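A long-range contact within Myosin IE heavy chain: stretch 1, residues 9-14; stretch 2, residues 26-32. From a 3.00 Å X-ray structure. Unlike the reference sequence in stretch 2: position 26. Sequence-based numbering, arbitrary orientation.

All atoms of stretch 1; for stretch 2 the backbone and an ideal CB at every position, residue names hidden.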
# COMPACT_ATOMS: atom_id res chain seq x y z
N GLY A 9 -3.90 25.71 -17.17
CA GLY A 9 -3.87 24.73 -18.30
C GLY A 9 -5.24 24.27 -18.75
O GLY A 9 -6.07 25.07 -19.15
N VAL A 10 -5.49 22.96 -18.69
CA VAL A 10 -6.78 22.40 -19.07
C VAL A 10 -7.15 21.25 -18.12
O VAL A 10 -6.50 20.21 -18.13
CB VAL A 10 -6.75 21.88 -20.53
CG1 VAL A 10 -7.74 20.74 -20.72
CG2 VAL A 10 -7.09 23.00 -21.46
N PRO A 11 -8.19 21.45 -17.28
CA PRO A 11 -8.64 20.43 -16.32
C PRO A 11 -9.28 19.30 -17.10
O PRO A 11 -9.95 19.54 -18.12
CB PRO A 11 -9.65 21.19 -15.47
CG PRO A 11 -10.30 22.08 -16.49
CD PRO A 11 -9.11 22.60 -17.29
N ASP A 12 -9.09 18.07 -16.66
CA ASP A 12 -9.64 16.93 -17.40
C ASP A 12 -9.05 16.88 -18.83
O ASP A 12 -9.32 17.73 -19.67
CB ASP A 12 -11.17 16.99 -17.47
CG ASP A 12 -11.77 15.75 -18.11
OD1 ASP A 12 -11.35 15.40 -19.23
OD2 ASP A 12 -12.65 15.12 -17.50
N PHE A 13 -8.25 15.85 -19.08
CA PHE A 13 -7.58 15.66 -20.35
C PHE A 13 -8.49 15.35 -21.52
O PHE A 13 -8.09 15.51 -22.67
CB PHE A 13 -6.52 14.56 -20.24
CG PHE A 13 -5.41 14.88 -19.27
CD1 PHE A 13 -5.51 14.53 -17.93
CD2 PHE A 13 -4.27 15.55 -19.69
CE1 PHE A 13 -4.49 14.85 -17.03
CE2 PHE A 13 -3.25 15.88 -18.80
CZ PHE A 13 -3.37 15.52 -17.46
N VAL A 14 -9.71 14.91 -21.27
CA VAL A 14 -10.59 14.59 -22.39
C VAL A 14 -10.78 15.84 -23.24
O VAL A 14 -11.13 15.75 -24.41
CB VAL A 14 -11.97 14.11 -21.91
CG1 VAL A 14 -12.75 13.56 -23.08
CG2 VAL A 14 -11.82 13.04 -20.84
N UNK A 26 2.54 17.94 -21.96
CA UNK A 26 2.65 19.39 -22.01
C UNK A 26 1.62 20.04 -21.11
O UNK A 26 1.93 20.97 -20.36
CB UNK A 26 2.49 19.89 -23.45
N UNK A 27 0.39 19.53 -21.16
CA UNK A 27 -0.69 20.05 -20.33
C UNK A 27 -0.38 19.78 -18.85
O UNK A 27 -0.47 20.69 -18.02
CB UNK A 27 -2.03 19.42 -20.73
N UNK A 28 0.00 18.54 -18.54
CA UNK A 28 0.32 18.14 -17.19
C UNK A 28 1.49 18.94 -16.60
O UNK A 28 1.44 19.40 -15.45
CB UNK A 28 0.64 16.64 -17.16
N UNK A 29 2.54 19.12 -17.39
CA UNK A 29 3.70 19.89 -16.94
C UNK A 29 3.31 21.33 -16.64
O UNK A 29 3.78 21.95 -15.69
CB UNK A 29 4.81 19.85 -17.99
N UNK A 30 2.44 21.86 -17.49
CA UNK A 30 1.96 23.22 -17.37
C UNK A 30 1.22 23.40 -16.05
O UNK A 30 1.52 24.33 -15.30
CB UNK A 30 1.05 23.58 -18.55
N UNK A 31 0.26 22.52 -15.78
CA UNK A 31 -0.52 22.58 -14.56
C UNK A 31 0.42 22.49 -13.35
O UNK A 31 0.46 23.38 -12.51
CB UNK A 31 -1.56 21.46 -14.53
N UNK A 32 1.17 21.40 -13.29
CA UNK A 32 2.07 21.17 -12.17
C UNK A 32 2.98 22.33 -11.83
O UNK A 32 3.14 22.69 -10.67
CB UNK A 32 2.93 19.94 -12.46

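Backbone angles near -60/-45 throughout positions 26-32 define a helix, so side chains leave it in sequence around its axis and only some can meet stretch 1. Residues with good helical tolerance are expected everywhere.

At position 26 nothing of stretch 1 lies within 5.5 Å of the ideal CB, so this contact sets no preference and a polar or charged side chain is as acceptable as any. The residue is Glu26, which differs from the reference Asp and makes no contact with stretch 1.

Position 27 is more restrictive. Its CA-to-CB bond points toward stretch 1, and the ideal CB lies 4.2 Å from Phe13 CE2 and 5.2 Å from Val10 O. A ring beside a backbone carbonyl, with Val10 N also near, suits a medium-sized side chain, either compact and apolar or polar with a donor or acceptor. It is Asn27, chi1 t, whose amide reaches the backbone of Val10 and lies beside the Phe13 ring. The orientation of that amide is uncertain, so its individual polar pairings remain open.

At position 28 CA-to-CB points sideways, yet the ideal CB is 4.2 Å from Phe13 CZ. The neighbouring ring favours an apolar group, aliphatic or aromatic. Leu28 supplies one: its CB approaches Phe13 CZ at 4.2 Å, near the ring plane and at its edge.

Position 29 has no atom of stretch 1 within 5.5 Å of its ideal CB and could take many residues. It is Thr29, out of reach.

Position 30 points toward stretch 1, but its ideal CB is 5.1 Å from Gly9 CA. That gap admits a long, flexible side chain, apolar or polar; a short one would leave the glycine largely untouched. Met30, with chi1 and chi2 both t, brings SD to 4.1 Å from Gly9 CA.

Position 31 also points toward stretch 1, with its CA 5.5 Å from Gly9 CA, the nearest CA pair across the stretches. Beyond Gly9 lies the Val10 carbonyl, so a long donor such as Arg or Lys, or perhaps Gln, would suit. Arg31 packs CD 3.5 Å from Gly9 CA; an ideal CB on Gly9 would fall 2.4 Å from that CD, a clash. Its NE donates a weak hydrogen bond to Val10 O (3.3 Å, 162°), near the guanidinium plane, while NH2 lies 3.0 Å from Pro11 CA.

Position 32 again finds nothing of stretch 1 within 5.5 Å of its ideal CB, leaving the choice unconstrained here. His32 makes no contact with stretch 1.

Stretch 2 26-32: ENLTMRH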
# COMPACT_ATOMS: atom_id res chain seq x y z
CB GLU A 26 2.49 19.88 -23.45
CG GLU A 26 3.57 19.32 -24.39
CD GLU A 26 3.53 19.90 -25.81
OE1 GLU A 26 2.47 19.83 -26.46
OE2 GLU A 26 4.57 20.42 -26.27
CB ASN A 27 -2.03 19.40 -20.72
CG ASN A 27 -3.20 19.89 -19.86
OD1 ASN A 27 -3.36 19.48 -18.70
ND2 ASN A 27 -4.03 20.76 -20.42
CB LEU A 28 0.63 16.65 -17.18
CG LEU A 28 0.89 15.96 -15.85
CD1 LEU A 28 0.50 14.51 -15.98
CD2 LEU A 28 2.34 16.08 -15.47
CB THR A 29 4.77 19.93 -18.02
OG1 THR A 29 5.08 18.60 -18.42
CG2 THR A 29 6.01 20.62 -17.50
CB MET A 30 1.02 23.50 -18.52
CG MET A 30 0.92 24.94 -18.93
SD MET A 30 -0.31 25.07 -20.22
CE MET A 30 0.32 23.86 -21.47
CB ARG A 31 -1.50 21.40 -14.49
CG ARG A 31 -2.25 21.09 -15.77
CD ARG A 31 -3.37 22.08 -16.05
NE ARG A 31 -4.70 21.55 -15.77
CZ ARG A 31 -5.19 21.31 -14.56
NH1 ARG A 31 -4.46 21.56 -13.48
NH2 ARG A 31 -6.42 20.85 -14.42
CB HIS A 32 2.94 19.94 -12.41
CG HIS A 32 3.84 19.63 -11.26
ND1 HIS A 32 3.38 19.08 -10.08
CD2 HIS A 32 5.17 19.84 -11.08
CE1 HIS A 32 4.38 18.97 -9.23
NE2 HIS A 32 5.48 19.43 -9.81
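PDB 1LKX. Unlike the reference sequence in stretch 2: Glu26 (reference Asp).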